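Side-chain contacts in type-2 ice-structuring protein (Brachyopsis rostratus, PDB 2ZIB), which binds to ice crystals and inhibits their growth, protecting fish blood from freezing in subzero sea water: residues V9-A12 and G13-L16; Q54-I57 and K58-A62. All coordinates share one frame; numbering follows the deposited sequence.

Contact 1: residues V9-A12 and G13-L16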
loop_
_atom_site.group_PDB
_atom_site.type_symbol
_atom_site.label_atom_id
_atom_site.label_comp_id
_atom_site.label_asym_id
_atom_site.label_seq_id
_atom_site.Cartn_x
_atom_site.Cartn_y
_atom_site.Cartn_z
ATOM N N VAL A 9 20.195 -5.472 0.022
ATOM C CA VAL A 9 19.506 -6.652 0.552
ATOM C C VAL A 9 18.271 -6.216 1.302
ATOM O O VAL A 9 18.114 -5.045 1.669
ATOM C CB VAL A 9 20.417 -7.529 1.506
ATOM C CG1 VAL A 9 21.684 -8.056 0.787
ATOM C CG2 VAL A 9 20.791 -6.822 2.793
ATOM N N CYS A 10 17.417 -7.198 1.536
ATOM C CA CYS A 10 16.250 -7.007 2.371
ATOM C C CYS A 10 16.307 -7.930 3.572
ATOM O O CYS A 10 16.855 -9.007 3.464
ATOM C CB CYS A 10 14.942 -7.255 1.600
ATOM S SG CYS A 10 14.605 -6.034 0.325
ATOM N N PRO A 11 15.679 -7.547 4.689
ATOM C CA PRO A 11 15.603 -8.463 5.824
ATOM C C PRO A 11 14.810 -9.713 5.412
ATOM O O PRO A 11 13.913 -9.676 4.553
ATOM C CB PRO A 11 14.791 -7.703 6.867
ATOM C CG PRO A 11 14.912 -6.267 6.486
ATOM C CD PRO A 11 15.004 -6.276 4.966
ATOM N N ALA A 12 15.112 -10.835 6.074
ATOM C CA ALA A 12 14.367 -12.064 5.864
ATOM C C ALA A 12 12.860 -11.856 5.926
ATOM O O ALA A 12 12.313 -11.279 6.868
ATOM C CB ALA A 12 14.794 -13.074 6.876
ATOM N N GLY A 13 12.194 -12.378 4.921
ATOM C CA GLY A 13 10.751 -12.258 4.858
ATOM C C GLY A 13 10.304 -11.120 3.949
ATOM O O GLY A 13 9.153 -11.132 3.531
ATOM N N TRP A 14 11.201 -10.218 3.572
ATOM C CA TRP A 14 10.879 -9.088 2.703
ATOM C C TRP A 14 11.540 -9.314 1.356
ATOM O O TRP A 14 12.598 -9.990 1.274
ATOM C CB TRP A 14 11.417 -7.814 3.369
ATOM C CG TRP A 14 10.815 -7.459 4.669
ATOM C CD1 TRP A 14 10.858 -8.186 5.831
ATOM C CD2 TRP A 14 10.083 -6.271 4.961
ATOM N NE1 TRP A 14 10.182 -7.516 6.822
ATOM C CE2 TRP A 14 9.681 -6.340 6.315
ATOM C CE3 TRP A 14 9.656 -5.169 4.183
ATOM C CZ2 TRP A 14 8.899 -5.325 6.931
ATOM C CZ3 TRP A 14 8.909 -4.150 4.793
ATOM C CH2 TRP A 14 8.554 -4.239 6.161
ATOM N N THR A 15 11.004 -8.695 0.310
ATOM C CA THR A 15 11.518 -8.876 -1.048
ATOM C C THR A 15 11.917 -7.557 -1.659
ATOM O O THR A 15 11.297 -6.501 -1.395
ATOM C CB THR A 15 10.500 -9.599 -1.924
ATOM O OG1 THR A 15 9.251 -8.860 -1.975
ATOM C CG2 THR A 15 10.233 -10.972 -1.382
ATOM N N LEU A 16 12.961 -7.610 -2.480
ATOM C CA LEU A 16 13.578 -6.423 -3.022
ATOM C C LEU A 16 12.992 -6.011 -4.379
ATOM O O LEU A 16 12.877 -6.827 -5.291
ATOM C CB LEU A 16 15.102 -6.719 -3.172
ATOM C CG LEU A 16 15.932 -5.562 -3.736
ATOM C CD1 LEU A 16 16.001 -4.341 -2.815
ATOM C CD2 LEU A 16 17.323 -6.051 -4.018
HETATM O O HOH W 1 15.194 -11.015 1.769
#
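Cys10 and Leu16 meet at the apolar centre of this chain reversal, where the sulfur of Cys10 lies 3.6 Å from CB of Leu16. With SG anti to its own carbonyl carbon (chi1 -68°), the sulfur reaches across to the strand, and the methyl CD1 of Leu16 also comes up to it. SG forms the disulfide to Cys21, so the apolar patch is pinned covalently. Next along, CB of Cys10 packs against CB of Trp14 at 4.0 Å. Nearer the bend, CB of Pro11 touches CD1 of the Trp14 indole at 4.1 Å, while Ala12 O lies in the plane of that ring, at its edge.

The bend itself is a type II beta turn from Pro11 to Trp14, closed by Trp14 N donating to Pro11 O over 2.9 Å. Gly13 takes a positive phi of 98°, as glycine commonly does at the third position of a type II turn. At the polar edge a water lies between the two arms, 2.8 Å from Trp14 O and 3.1 Å from Cys10 O, within hydrogen-bonding reach of both, though it has more acceptors around it than protons to give.

The turn leads into strand 15-17, which pairs antiparallel with strand 20-26; Thr15 shares backbone hydrogen bonding with Phe22. On the side of the indole, Lys130 of strand 124-131 makes a cation-pi contact and Tyr23 of strand 20-26 meets the ring, laying this surface turn against the main sheet.

Contact 2: residues Q54-I57 and K58-A62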
loop_
_atom_site.group_PDB
_atom_site.type_symbol
_atom_site.label_atom_id
_atom_site.label_comp_id
_atom_site.label_asym_id
_atom_site.label_seq_id
_atom_site.Cartn_x
_atom_site.Cartn_y
_atom_site.Cartn_z
ATOM N N GLN A 54 3.417 -0.763 -9.224
ATOM C CA GLN A 54 2.074 -1.355 -9.216
ATOM C C GLN A 54 2.182 -2.807 -9.635
ATOM O O GLN A 54 1.607 -3.693 -9.023
ATOM C CB GLN A 54 1.149 -0.570 -10.159
ATOM C CG GLN A 54 -0.238 -1.186 -10.387
ATOM C CD GLN A 54 -1.194 -1.041 -9.195
ATOM O OE1 GLN A 54 -0.896 -0.326 -8.223
ATOM N NE2 GLN A 54 -2.328 -1.720 -9.256
ATOM N N LEU A 55 2.874 -3.049 -10.758
ATOM C CA LEU A 55 2.955 -4.393 -11.289
ATOM C C LEU A 55 3.825 -5.305 -10.419
ATOM O O LEU A 55 3.523 -6.488 -10.257
ATOM C CB LEU A 55 3.490 -4.354 -12.741
ATOM C CG LEU A 55 2.558 -3.688 -13.775
ATOM C CD1 LEU A 55 3.317 -3.575 -15.147
ATOM C CD2 LEU A 55 1.196 -4.458 -13.912
ATOM N N TYR A 56 4.906 -4.770 -9.848
ATOM C CA TYR A 56 5.683 -5.596 -8.922
ATOM C C TYR A 56 4.831 -6.041 -7.714
ATOM O O TYR A 56 4.852 -7.200 -7.299
ATOM C CB TYR A 56 6.895 -4.799 -8.398
ATOM C CG TYR A 56 7.657 -5.582 -7.350
ATOM C CD1 TYR A 56 8.556 -6.583 -7.745
ATOM C CD2 TYR A 56 7.485 -5.359 -5.985
ATOM C CE1 TYR A 56 9.254 -7.375 -6.805
ATOM C CE2 TYR A 56 8.165 -6.133 -5.043
ATOM C CZ TYR A 56 9.051 -7.117 -5.447
ATOM O OH TYR A 56 9.728 -7.859 -4.500
ATOM N N ILE A 57 4.115 -5.100 -7.120
ATOM C CA ILE A 57 3.300 -5.414 -5.946
ATOM C C ILE A 57 2.152 -6.337 -6.327
ATOM O O ILE A 57 1.875 -7.308 -5.608
ATOM C CB ILE A 57 2.813 -4.108 -5.242
ATOM C CG1 ILE A 57 4.001 -3.320 -4.641
ATOM C CG2 ILE A 57 1.775 -4.424 -4.185
ATOM C CD1 ILE A 57 3.695 -1.839 -4.289
ATOM N N LYS A 58 1.513 -6.076 -7.476
ATOM C CA LYS A 58 0.462 -6.960 -7.980
ATOM C C LYS A 58 0.954 -8.384 -7.986
ATOM O O LYS A 58 0.249 -9.294 -7.601
ATOM C CB LYS A 58 0.095 -6.519 -9.392
ATOM C CG LYS A 58 -0.735 -7.535 -10.173
ATOM C CD LYS A 58 -0.831 -7.163 -11.648
ATOM C CE LYS A 58 -1.433 -8.277 -12.482
ATOM N NZ LYS A 58 -0.983 -8.147 -13.900
ATOM N N ASP A 59 2.201 -8.584 -8.429
ATOM C CA ASP A 59 2.713 -9.937 -8.556
ATOM C C ASP A 59 3.052 -10.598 -7.245
ATOM O O ASP A 59 3.132 -11.820 -7.179
ATOM C CB ASP A 59 3.930 -9.944 -9.476
ATOM C CG ASP A 59 3.576 -9.594 -10.918
ATOM O OD1 ASP A 59 2.368 -9.578 -11.314
ATOM O OD2 ASP A 59 4.469 -9.274 -11.730
ATOM N N ILE A 60 3.177 -9.830 -6.171
ATOM C CA ILE A 60 3.455 -10.435 -4.871
ATOM C C ILE A 60 2.202 -10.950 -4.193
ATOM O O ILE A 60 2.223 -12.015 -3.572
ATOM C CB ILE A 60 4.200 -9.402 -3.952
ATOM C CG1 ILE A 60 5.662 -9.268 -4.375
ATOM C CG2 ILE A 60 4.019 -9.764 -2.427
ATOM C CD1 ILE A 60 6.265 -10.546 -4.890
ATOM N N VAL A 61 1.124 -10.179 -4.332
ATOM C CA VAL A 61 -0.018 -10.276 -3.407
ATOM C C VAL A 61 -1.043 -11.294 -3.904
ATOM O O VAL A 61 -1.075 -11.613 -5.092
ATOM C CB VAL A 61 -0.681 -8.904 -3.162
ATOM C CG1 VAL A 61 0.308 -7.922 -2.540
ATOM C CG2 VAL A 61 -1.266 -8.303 -4.433
ATOM N N ALA A 62 -1.927 -11.757 -3.023
ATOM C CA ALA A 62 -2.823 -12.853 -3.404
ATOM C C ALA A 62 -4.279 -12.490 -3.521
ATOM O O ALA A 62 -5.108 -13.381 -3.713
ATOM C CB ALA A 62 -2.660 -14.029 -2.448
#
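Ile57 O is gripped by two backbone donors from the residues that follow it, Ile60 and Val61. The bond from Ile60 N is 2.9 Å long and comes from above the carbonyl plane, whereas Val61 N, at 3.2 Å, sits almost in line with the C=O bond. This mixture of i+3 and i+4 bonding comes toward the C-terminal end of helix 51-60. Just before it the bonds are i to i+4: Lys58 N donates to Gln54 O over 2.8 Å at 161°, and Asp59 N to Leu55 O, with weak bonds to Tyr56 O beside them.

The side chains pair along the same spacing. CE2 of the Tyr56 ring comes within 4.1 Å of CG1 of Ile60, the two side chains crossing at a slant. Tyr56 has CG anti to its backbone N (chi1 175°), an arrangement that carries the ring along the helix toward Ile60. Ile57 meets Val61 methyl to methyl, CG2 to CG1, also at 4.1 Å. On the outer flank the aliphatic part of Lys58 runs alongside Leu55, pointing the same way.

Ile57, Ile60 and Val61 all rest on Ile127 of strand 124-131, and Ile57 also touches Phe22 and Met107. Earlier in the helix, Gln54 is held by its OE1 accepting from Trp115 NE1 and its NE2 donating to Asp112 O. Together these contacts set the helix against the strands of the C-type lectin fold.

How the contacts relate
Contact 1 comes first along the chain and closes before contact 2 opens; their centres are about 15 Å apart. The N-terminal turn of contact 1 lies at the surface, about 17 Å from the centre of the chain, and contact 2, on helix 51-60, about 10 Å from it. They touch directly: Thr15 OG1 and Tyr56 OH are 2.8 Å apart, a probable hydrogen bond between the first strand and the helix. Both also lean on strands 20-26 and 124-131 of the same mixed sheet, with Phe22 in touch with Thr15, Tyr56 and Ile57. The N-terminal turn and the helix are thus joined into one compact lectin-like domain.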